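Malyl-CoA lyase/beta-methylmalyl-CoA lyase (Methylobacterium extorquens, PDB 5UGR) is a magnesium-binding member of the HpcH/HpaI aldolase/citrate lyase family, an enzyme built on a TIM barrel and assembled from six subunits. Local coordinates at residues Gly227-Asp231 with Phe232-Asp236; Arg301-Ile305 with Ala306-Met310; Asp117-Thr120 with Thr121-Gln125; Ile60-Leu63 with Asn64-Trp68. One frame throughout, in Å; residues are numbered along the deposited sequence.

Contact 1: residues Gly227-Asp231 with Phe232-Asp236; sequences GPFGD and FSDPD
The Phe232 ring rests with one face on Gly230 O, which sits 3.2 Å above the ring plane and offset toward the rim, while Phe229 O approaches the edge, 3.8 Å from Phe232 CE1. Phe232 also stacks with the ring of His257. With chi1 at 180° the Phe229 ring swings away from its own N and comes up to Asp234: Phe229 CE2 lies 3.7 Å from Asp234 O, and the Phe229 ring and the Asp234 carboxylate are turned 57° against each other.

Past Phe229 the chain makes a type I beta turn from Asp231 to Asp234, closed by Asp234 N donating to Asp231 O at 3.0 Å. The Asp231 carboxylate reaches forward along the turn. Its OD1 takes the Ser233 hydroxyl on the syn side, OG to OD1 2.6 Å, and a weak bond from Ser233 N. Its OD2 comes within 4.3 Å of Asp234 OD2, a pairing of like charges that one water probably softens by donating to both oxygens; Asp234 OD2 also forms a salt bridge with Arg198 of the second subunit.

Asp234 is the N-cap of helix 235-248, its OD1 accepting from Gly237 N. The turn ends the loop that leads from barrel strand 223-226 into that helix, with Phe229 against Lys253 of strand 252-255 and Phe232 on Gln260 of helix 259-268.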
loop_
_atom_site.group_PDB
_atom_site.type_symbol
_atom_site.label_atom_id
_atom_site.label_comp_id
_atom_site.label_asym_id
_atom_site.label_seq_id
_atom_site.Cartn_x
_atom_site.Cartn_y
_atom_site.Cartn_z
ATOM N N GLY A 227 16.221 -7.761 24.865
ATOM C CA GLY A 227 17.554 -8.218 24.521
ATOM C C GLY A 227 18.581 -8.154 25.679
ATOM O O GLY A 227 18.207 -8.215 26.860
ATOM N N PRO A 228 19.851 -8.020 25.333
ATOM C CA PRO A 228 20.920 -8.193 26.304
ATOM C C PRO A 228 21.092 -7.001 27.230
ATOM O O PRO A 228 20.773 -5.866 26.849
ATOM C CB PRO A 228 22.157 -8.376 25.417
ATOM C CG PRO A 228 21.815 -7.587 24.168
ATOM C CD PRO A 228 20.345 -7.795 23.956
ATOM N N PHE A 229 21.644 -7.274 28.428
ATOM C CA PHE A 229 22.052 -6.281 29.427
ATOM C C PHE A 229 23.476 -6.664 29.797
ATOM O O PHE A 229 23.723 -7.795 30.216
ATOM C CB PHE A 229 21.135 -6.384 30.617
ATOM C CG PHE A 229 21.441 -5.415 31.739
ATOM C CD1 PHE A 229 20.925 -4.133 31.716
ATOM C CD2 PHE A 229 22.299 -5.756 32.780
ATOM C CE1 PHE A 229 21.196 -3.242 32.740
ATOM C CE2 PHE A 229 22.557 -4.876 33.825
ATOM C CZ PHE A 229 22.018 -3.613 33.800
ATOM N N GLY A 230 24.408 -5.728 29.578
ATOM C CA GLY A 230 25.837 -6.062 29.625
ATOM C C GLY A 230 26.511 -6.057 30.970
ATOM O O GLY A 230 27.601 -6.645 31.118
ATOM N N ASP A 231 25.912 -5.435 31.975
ATOM C CA ASP A 231 26.643 -5.280 33.215
ATOM C C ASP A 231 26.371 -6.434 34.155
ATOM O O ASP A 231 25.442 -6.415 34.961
ATOM C CB ASP A 231 26.367 -3.919 33.862
ATOM C CG ASP A 231 27.260 -3.653 35.092
ATOM O OD1 ASP A 231 28.038 -4.573 35.496
ATOM O OD2 ASP A 231 27.185 -2.500 35.612
ATOM N N PHE A 232 27.224 -7.457 34.038
ATOM C CA PHE A 232 27.139 -8.658 34.843
ATOM C C PHE A 232 27.335 -8.438 36.336
ATOM O O PHE A 232 26.909 -9.289 37.140
ATOM C CB PHE A 232 28.180 -9.725 34.319
ATOM C CG PHE A 232 28.138 -9.922 32.854
ATOM C CD1 PHE A 232 26.938 -9.669 32.154
ATOM C CD2 PHE A 232 29.254 -10.288 32.129
ATOM C CE1 PHE A 232 26.858 -9.825 30.780
ATOM C CE2 PHE A 232 29.166 -10.460 30.733
ATOM C CZ PHE A 232 27.994 -10.206 30.060
ATOM N N SER A 233 27.989 -7.333 36.679
ATOM C CA SER A 233 28.220 -6.993 38.088
ATOM C C SER A 233 27.021 -6.277 38.714
ATOM O O SER A 233 27.101 -5.937 39.907
ATOM C CB SER A 233 29.458 -6.094 38.236
ATOM O OG SER A 233 29.166 -4.718 37.851
ATOM N N ASP A 234 25.942 -6.070 37.933
ATOM C CA ASP A 234 24.808 -5.261 38.386
ATOM C C ASP A 234 23.498 -6.007 38.249
ATOM O O ASP A 234 22.631 -5.642 37.439
ATOM C CB ASP A 234 24.775 -3.928 37.626
ATOM C CG ASP A 234 23.681 -2.984 38.133
ATOM O OD1 ASP A 234 23.212 -3.197 39.279
ATOM O OD2 ASP A 234 23.337 -1.996 37.393
ATOM N N PRO A 235 23.291 -7.026 39.076
ATOM C CA PRO A 235 21.991 -7.700 39.074
ATOM C C PRO A 235 20.796 -6.822 39.427
ATOM O O PRO A 235 19.682 -7.057 38.900
ATOM C CB PRO A 235 22.173 -8.851 40.085
ATOM C CG PRO A 235 23.289 -8.415 40.983
ATOM C CD PRO A 235 24.223 -7.667 40.039
ATOM N N ASP A 236 20.999 -5.806 40.283
ATOM C CA ASP A 236 19.924 -4.907 40.549
ATOM C C ASP A 236 19.477 -4.134 39.299
ATOM O O ASP A 236 18.275 -3.952 39.051
ATOM C CB ASP A 236 20.325 -3.874 41.585
ATOM C CG ASP A 236 20.530 -4.441 42.992
ATOM O OD1 ASP A 236 20.147 -5.559 43.312
ATOM O OD2 ASP A 236 21.135 -3.726 43.802
HETATM O O HOH W 1 24.917 -1.047 35.432
HETATM O O HOH W 2 28.174 -1.643 38.094
#

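Contact 2: residues Arg301-Ile305 with Ala306-Met310; sequences RLIDI and ASIRM
Asp304 and Ser307 form the N-terminal cap of helix 305-322, with Asp304 as the N-cap residue just after the short strand 301-303.

Asp304 OD1 accepts two hydrogen bonds from Ser307: the backbone N reaches it at 2.9 Å, nearly in line with the C-O bond, and the hydroxyl OG from above the carboxylate plane, 40° out of it. The aspartate can do this because its CG sits between the backbone N and the carbonyl carbon (chi1 64°), which turns the carboxylate toward the N-H groups of the first helical turn. The regular helix bonds follow at once, Ile308 N to Asp304 O and Arg309 N to Ile305 O, both 2.9 Å.

Among the charges, the other carboxylate oxygen, Asp304 OD2, makes a salt bridge to Lys106 of the second subunit. Arg301 NH2, on the strand, makes salt bridges to Asp45 and Asp167 of that subunit, both magnesium-site residues, so this C-terminal piece lies against a neighbour's metal centre.

The apolar contact is made by Ile303 CG2 and Ile308 CG1, 4.0 Å apart, and both side chains lean on Val296 of the paired strand and on helix 272-291. On another flank of the helix Ile305 and Arg309 run side by side in the same direction; Arg309 NH1 hydrogen-bonds to Ile6 O, while its NE passes 3.8 Å from Ile305 CG1.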
loop_
_atom_site.group_PDB
_atom_site.type_symbol
_atom_site.label_atom_id
_atom_site.label_comp_id
_atom_site.label_asym_id
_atom_site.label_seq_id
_atom_site.Cartn_x
_atom_site.Cartn_y
_atom_site.Cartn_z
ATOM N N ARG A 301 -19.004 -10.557 32.916
ATOM C CA ARG A 301 -18.397 -9.927 31.769
ATOM C C ARG A 301 -18.257 -10.937 30.637
ATOM O O ARG A 301 -17.778 -12.046 30.817
ATOM C CB ARG A 301 -17.017 -9.377 32.108
ATOM C CG ARG A 301 -16.491 -8.515 31.003
ATOM C CD ARG A 301 -15.267 -7.761 31.458
ATOM N NE ARG A 301 -14.773 -6.995 30.310
ATOM C CZ ARG A 301 -13.603 -6.409 30.261
ATOM N NH1 ARG A 301 -12.768 -6.471 31.322
ATOM N NH2 ARG A 301 -13.244 -5.790 29.148
ATOM N N LEU A 302 -18.610 -10.497 29.431
ATOM C CA LEU A 302 -18.370 -11.292 28.224
ATOM C C LEU A 302 -16.870 -11.439 28.005
ATOM O O LEU A 302 -16.162 -10.421 28.081
ATOM C CB LEU A 302 -19.038 -10.647 26.999
ATOM C CG LEU A 302 -18.908 -11.413 25.697
ATOM C CD1 LEU A 302 -20.055 -11.120 24.736
ATOM C CD2 LEU A 302 -17.689 -10.960 24.951
ATOM N N ILE A 303 -16.412 -12.663 27.753
ATOM C CA ILE A 303 -15.020 -12.924 27.467
ATOM C C ILE A 303 -14.935 -13.249 25.989
ATOM O O ILE A 303 -15.427 -14.274 25.549
ATOM C CB ILE A 303 -14.430 -14.080 28.302
ATOM C CG1 ILE A 303 -14.706 -13.906 29.797
ATOM C CG2 ILE A 303 -12.939 -14.183 28.025
ATOM C CD1 ILE A 303 -14.158 -12.642 30.427
ATOM N N ASP A 304 -14.312 -12.361 25.212
ATOM C CA ASP A 304 -14.320 -12.498 23.756
ATOM C C ASP A 304 -13.234 -13.477 23.240
ATOM O O ASP A 304 -12.396 -13.956 24.025
ATOM C CB ASP A 304 -14.231 -11.103 23.081
ATOM C CG ASP A 304 -12.970 -10.360 23.346
ATOM O OD1 ASP A 304 -11.936 -10.960 23.743
ATOM O OD2 ASP A 304 -12.940 -9.132 23.001
ATOM N N ILE A 305 -13.280 -13.795 21.931
ATOM C CA ILE A 305 -12.363 -14.783 21.390
ATOM C C ILE A 305 -10.899 -14.333 21.515
ATOM O O ILE A 305 -10.029 -15.159 21.810
ATOM C CB ILE A 305 -12.742 -15.175 19.948
ATOM C CG1 ILE A 305 -11.889 -16.313 19.423
ATOM C CG2 ILE A 305 -12.688 -13.959 18.977
ATOM C CD1 ILE A 305 -12.407 -16.907 18.128
ATOM N N ALA A 306 -10.590 -13.037 21.316
ATOM C CA ALA A 306 -9.194 -12.635 21.490
ATOM C C ALA A 306 -8.693 -12.903 22.903
ATOM O O ALA A 306 -7.575 -13.372 23.119
ATOM C CB ALA A 306 -9.079 -11.148 21.158
ATOM N N SER A 307 -9.571 -12.664 23.864
ATOM C CA SER A 307 -9.244 -12.831 25.287
ATOM C C SER A 307 -9.110 -14.326 25.659
ATOM O O SER A 307 -8.174 -14.723 26.415
ATOM C CB SER A 307 -10.273 -12.129 26.145
ATOM O OG SER A 307 -10.305 -10.731 25.885
ATOM N N ILE A 308 -10.003 -15.162 25.077
ATOM C CA ILE A 308 -9.894 -16.639 25.231
ATOM C C ILE A 308 -8.540 -17.091 24.703
ATOM O O ILE A 308 -7.873 -17.891 25.354
ATOM C CB ILE A 308 -11.052 -17.359 24.504
ATOM C CG1 ILE A 308 -12.353 -17.095 25.296
ATOM C CG2 ILE A 308 -10.761 -18.831 24.268
ATOM C CD1 ILE A 308 -13.642 -17.395 24.533
ATOM N N ARG A 309 -8.162 -16.632 23.489
ATOM C CA ARG A 309 -6.892 -17.045 22.918
ATOM C C ARG A 309 -5.693 -16.649 23.747
ATOM O O ARG A 309 -4.741 -17.446 23.879
ATOM C CB ARG A 309 -6.771 -16.640 21.446
ATOM C CG ARG A 309 -7.787 -17.308 20.554
ATOM C CD ARG A 309 -7.807 -16.841 19.107
ATOM N NE ARG A 309 -8.579 -17.766 18.264
ATOM C CZ ARG A 309 -8.453 -17.866 16.956
ATOM N NH1 ARG A 309 -7.625 -17.041 16.271
ATOM N NH2 ARG A 309 -9.205 -18.752 16.334
ATOM N N MET A 310 -5.737 -15.460 24.358
ATOM C CA MET A 310 -4.696 -15.067 25.307
ATOM C C MET A 310 -4.641 -15.957 26.517
ATOM O O MET A 310 -3.562 -16.278 27.009
ATOM C CB MET A 310 -4.840 -13.612 25.736
ATOM C CG MET A 310 -4.637 -12.653 24.612
ATOM S SD MET A 310 -4.442 -10.914 25.130
ATOM C CE MET A 310 -2.729 -10.930 25.742
#

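Contact 3: residues Asp117-Thr120 with Thr121-Gln125; sequences DVLT and TQIEQ
Thr121 touches Asp117, one helical turn earlier, at more than one level of its side chain. Its CB lies 3.2 Å from Asp117 O. OG1, placed anti to the carbonyl carbon and beside the backbone N (chi1 -56°), bends back to donate to that same oxygen at 2.7 Å. The backbone bond from Thr121 N also ends there, at 2.8 Å, and the two donors reach Asp117 O from opposite faces of its carbonyl plane. At its tip OG1 passes 3.2 Å from Asp117 OD1 and is hydrogen-bonded by Arg157, whose guanidinium makes salt bridges to both Asp117 and Glu124; Asp117 OD2 is also hydrogen-bonded to Ser155 OG, and Glu124 OE2 accepts from Ile133 N.

All this lies on helix 110-127, the crossover of a beta-alpha-beta unit between strands 101-104 and 134-139 of the TIM barrel. The side chains of Leu119 and Ile123 cross at a slant, Leu119 CG 4.1 Å from Ile123 CD1, and both press on Val89 of helix 85-95. Val118 and Gln122 run side by side, Val118 CG1 being 3.5 Å from Gln122 NE2. That nitrogen donates to Leu80 O of the third subunit, and Phe3 of the fourth subunit packs against Val118 and Thr121.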
loop_
_atom_site.group_PDB
_atom_site.type_symbol
_atom_site.label_atom_id
_atom_site.label_comp_id
_atom_site.label_asym_id
_atom_site.label_seq_id
_atom_site.Cartn_x
_atom_site.Cartn_y
_atom_site.Cartn_z
ATOM N N ASP A 117 12.177 -18.296 5.058
ATOM C CA ASP A 117 11.063 -19.260 5.021
ATOM C C ASP A 117 11.178 -20.159 3.747
ATOM O O ASP A 117 11.055 -21.381 3.866
ATOM C CB ASP A 117 9.762 -18.469 5.084
ATOM C CG ASP A 117 8.579 -19.228 5.608
ATOM O OD1 ASP A 117 8.650 -20.470 5.760
ATOM O OD2 ASP A 117 7.517 -18.559 5.786
ATOM N N VAL A 118 11.488 -19.577 2.579
ATOM C CA VAL A 118 11.656 -20.344 1.368
ATOM C C VAL A 118 12.741 -21.424 1.607
ATOM O O VAL A 118 12.497 -22.615 1.359
ATOM C CB VAL A 118 12.039 -19.447 0.200
ATOM C CG1 VAL A 118 12.416 -20.285 -1.005
ATOM C CG2 VAL A 118 10.866 -18.500 -0.180
ATOM N N LEU A 119 13.920 -20.995 2.053
ATOM C CA LEU A 119 15.067 -21.909 2.166
ATOM C C LEU A 119 14.763 -22.987 3.190
ATOM O O LEU A 119 15.020 -24.194 2.937
ATOM C CB LEU A 119 16.310 -21.086 2.473
ATOM C CG LEU A 119 17.619 -21.875 2.600
ATOM C CD1 LEU A 119 17.923 -22.663 1.314
ATOM C CD2 LEU A 119 18.747 -20.920 2.911
ATOM N N THR A 120 14.308 -22.580 4.372
ATOM C CA THR A 120 13.985 -23.512 5.448
ATOM C C THR A 120 12.938 -24.525 5.017
ATOM O O THR A 120 13.101 -25.758 5.254
ATOM C CB THR A 120 13.509 -22.763 6.703
ATOM O OG1 THR A 120 14.541 -21.840 7.138
ATOM C CG2 THR A 120 13.221 -23.735 7.816
ATOM N N THR A 121 11.899 -24.048 4.340
ATOM C CA THR A 121 10.853 -24.940 3.895
ATOM C C THR A 121 11.395 -26.026 2.948
ATOM O O THR A 121 11.030 -27.218 3.065
ATOM C CB THR A 121 9.656 -24.188 3.283
ATOM O OG1 THR A 121 9.184 -23.238 4.261
ATOM C CG2 THR A 121 8.557 -25.139 2.882
ATOM N N GLN A 122 12.193 -25.606 1.974
ATOM C CA GLN A 122 12.744 -26.545 0.981
ATOM C C GLN A 122 13.578 -27.610 1.662
ATOM O O GLN A 122 13.482 -28.797 1.312
ATOM C CB GLN A 122 13.537 -25.842 -0.084
ATOM C CG GLN A 122 12.620 -24.988 -0.972
ATOM C CD GLN A 122 13.361 -24.249 -2.039
ATOM O OE1 GLN A 122 14.565 -24.477 -2.241
ATOM N NE2 GLN A 122 12.673 -23.307 -2.703
ATOM N N ILE A 123 14.385 -27.226 2.634
ATOM C CA ILE A 123 15.230 -28.228 3.323
ATOM C C ILE A 123 14.356 -29.174 4.105
ATOM O O ILE A 123 14.574 -30.420 4.109
ATOM C CB ILE A 123 16.271 -27.561 4.234
ATOM C CG1 ILE A 123 17.200 -26.642 3.430
ATOM C CG2 ILE A 123 17.073 -28.600 4.995
ATOM C CD1 ILE A 123 17.825 -25.555 4.303
ATOM N N GLU A 124 13.328 -28.645 4.776
ATOM C CA GLU A 124 12.416 -29.503 5.506
ATOM C C GLU A 124 11.652 -30.493 4.562
ATOM O O GLU A 124 11.396 -31.654 4.937
ATOM C CB GLU A 124 11.416 -28.652 6.352
ATOM C CG GLU A 124 12.055 -27.973 7.541
ATOM C CD GLU A 124 11.056 -27.269 8.447
ATOM O OE1 GLU A 124 9.925 -26.936 8.022
ATOM O OE2 GLU A 124 11.447 -27.084 9.637
ATOM N N GLN A 125 11.249 -30.013 3.387
ATOM C CA GLN A 125 10.644 -30.856 2.374
ATOM C C GLN A 125 11.625 -31.979 1.985
ATOM O O GLN A 125 11.198 -33.126 1.863
ATOM C CB GLN A 125 10.269 -30.066 1.151
ATOM C CG GLN A 125 9.090 -29.119 1.343
ATOM C CD GLN A 125 8.769 -28.285 0.106
ATOM O OE1 GLN A 125 7.604 -28.284 -0.443
ATOM N NE2 GLN A 125 9.702 -27.594 -0.307
#

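Contact 4: residues Ile60-Leu63 with Asn64-Trp68; sequences IQAL and NDLDW
This is a local contact at the C-terminal end of helix 52-65, where the indole of Trp68 folds back onto the last turn just after the helix stops. Leu66 is the first residue to leave helical geometry, yet its N still donates to Ala62 O at 3.1 Å.

The same oxygen takes a second bond, from Trp68 NE1 at 3.0 Å. The two donors arrive from opposite faces of the Ala62 carbonyl, with NE1 47° out of its plane, so one backbone oxygen is gripped by both a main-chain and a side-chain N-H. Trp68 has CG anti to the carbonyl carbon (chi1 -62°), bringing the nitrogen edge of the indole to the helix end, while CZ2 of its six-membered ring comes to 4.1 Å from Ala62 CB. Over one face of the indole lies Leu66 CB. That leucine's CD1 in turn packs on Ala62 CB at 3.9 Å. A water donating to both Leu63 O and Leu66 O spans the turn beside it.

On the exposed side, Gln61 and Asp65 meet with their amide and carboxylate planes 69° apart, Gln61 CG lying 3.3 Å from Asp65 OD2. Ile60 and Asn64 lie side by side, Ile60 CG2 next to Asn64 ND2, which donates to Ala95 O at the end of helix 85-95.

Deeper in, Trp68 reaches helix 25-32 and strand 38-42, and Leu63 touches Leu41 of that strand. Helix 52-65 then hands over to strand 72-76, completing a beta-alpha-beta unit of the TIM barrel.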
loop_
_atom_site.group_PDB
_atom_site.type_symbol
_atom_site.label_atom_id
_atom_site.label_comp_id
_atom_site.label_asym_id
_atom_site.label_seq_id
_atom_site.Cartn_x
_atom_site.Cartn_y
_atom_site.Cartn_z
ATOM N N ILE A 60 26.595 -28.195 14.860
ATOM C CA ILE A 60 26.009 -29.418 14.384
ATOM C C ILE A 60 26.284 -30.551 15.398
ATOM O O ILE A 60 25.386 -31.310 15.781
ATOM C CB ILE A 60 26.549 -29.769 12.985
ATOM C CG1 ILE A 60 25.924 -28.818 11.932
ATOM C CG2 ILE A 60 26.206 -31.212 12.648
ATOM C CD1 ILE A 60 26.528 -28.905 10.548
ATOM N N GLN A 61 27.531 -30.628 15.838
ATOM C CA GLN A 61 27.926 -31.673 16.807
ATOM C C GLN A 61 27.150 -31.466 18.120
ATOM O O GLN A 61 26.566 -32.431 18.683
ATOM C CB GLN A 61 29.472 -31.673 17.017
ATOM C CG GLN A 61 29.891 -32.432 18.276
ATOM C CD GLN A 61 31.371 -32.686 18.391
ATOM O OE1 GLN A 61 31.762 -33.810 18.565
ATOM N NE2 GLN A 61 32.201 -31.635 18.322
ATOM N N ALA A 62 27.061 -30.184 18.573
ATOM C CA ALA A 62 26.406 -29.924 19.847
ATOM C C ALA A 62 24.894 -30.253 19.774
ATOM O O ALA A 62 24.347 -30.893 20.700
ATOM C CB ALA A 62 26.601 -28.468 20.258
ATOM N N LEU A 63 24.227 -29.853 18.698
ATOM C CA LEU A 63 22.823 -30.152 18.575
ATOM C C LEU A 63 22.521 -31.632 18.469
ATOM O O LEU A 63 21.494 -32.094 18.966
ATOM C CB LEU A 63 22.188 -29.429 17.361
ATOM C CG LEU A 63 21.985 -27.931 17.525
ATOM C CD1 LEU A 63 21.709 -27.337 16.162
ATOM C CD2 LEU A 63 20.848 -27.680 18.473
ATOM N N ASN A 64 23.442 -32.386 17.863
ATOM C CA ASN A 64 23.230 -33.812 17.692
ATOM C C ASN A 64 23.635 -34.665 18.855
ATOM O O ASN A 64 23.061 -35.761 19.045
ATOM C CB ASN A 64 23.962 -34.233 16.443
ATOM C CG ASN A 64 23.219 -33.826 15.185
ATOM O OD1 ASN A 64 22.025 -33.509 15.207
ATOM N ND2 ASN A 64 23.905 -33.852 14.093
ATOM N N ASP A 65 24.622 -34.203 19.623
ATOM C CA ASP A 65 25.238 -35.052 20.687
ATOM C C ASP A 65 24.854 -34.728 22.156
ATOM O O ASP A 65 24.964 -35.601 23.023
ATOM C CB ASP A 65 26.779 -34.947 20.613
ATOM C CG ASP A 65 27.357 -35.504 19.369
ATOM O OD1 ASP A 65 26.642 -36.153 18.583
ATOM O OD2 ASP A 65 28.583 -35.273 19.206
ATOM N N LEU A 66 24.518 -33.456 22.426
ATOM C CA LEU A 66 24.366 -33.046 23.818
ATOM C C LEU A 66 22.920 -33.241 24.220
ATOM O O LEU A 66 22.013 -33.365 23.385
ATOM C CB LEU A 66 24.747 -31.562 23.975
ATOM C CG LEU A 66 26.224 -31.263 23.765
ATOM C CD1 LEU A 66 26.575 -29.792 23.959
ATOM C CD2 LEU A 66 27.140 -32.148 24.624
ATOM N N ASP A 67 22.697 -33.275 25.514
ATOM C CA ASP A 67 21.347 -33.435 26.038
ATOM C C ASP A 67 20.777 -32.085 26.423
ATOM O O ASP A 67 21.074 -31.554 27.501
ATOM C CB ASP A 67 21.414 -34.363 27.259
ATOM C CG ASP A 67 20.053 -34.625 27.902
ATOM O OD1 ASP A 67 18.997 -34.094 27.460
ATOM O OD2 ASP A 67 20.036 -35.427 28.856
ATOM N N TRP A 68 19.874 -31.582 25.579
ATOM C CA TRP A 68 19.300 -30.268 25.769
ATOM C C TRP A 68 17.960 -30.340 26.513
ATOM O O TRP A 68 17.237 -29.309 26.683
ATOM C CB TRP A 68 19.085 -29.581 24.391
ATOM C CG TRP A 68 20.379 -29.374 23.633
ATOM C CD1 TRP A 68 20.818 -30.131 22.603
ATOM C CD2 TRP A 68 21.373 -28.404 23.873
ATOM N NE1 TRP A 68 22.027 -29.703 22.189
ATOM C CE2 TRP A 68 22.406 -28.634 22.953
ATOM C CE3 TRP A 68 21.511 -27.367 24.787
ATOM C CZ2 TRP A 68 23.526 -27.819 22.860
ATOM C CZ3 TRP A 68 22.644 -26.569 24.709
ATOM C CH2 TRP A 68 23.656 -26.816 23.749
HETATM O O HOH W 3 20.705 -33.516 21.074
#

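Overall arrangement
Contact 3 is the buried one, contact 4 is partly buried, and contacts 1 and 2 lie at the surface. Contacts 3 and 4 both sit on outer helices of barrel beta-alpha-beta units, each against helix 85-95; contact 3 is further enclosed by two other subunits, whereas contact 4 meets no other chain of the assembly. Contacts 1 and 2 are helix starts with aspartate N-caps, about 37 Å between centres, and both reach the second subunit through charged side chains. Contact 1 belongs to a barrel loop, contact 2 to the C-terminal hairpin and helix. Carboxylates dominate these caps; contact 3 combines a mid-helix threonine-to-backbone bond with buried carboxylates paired to an arginine, and contact 4 relies on an indole closing a helix end.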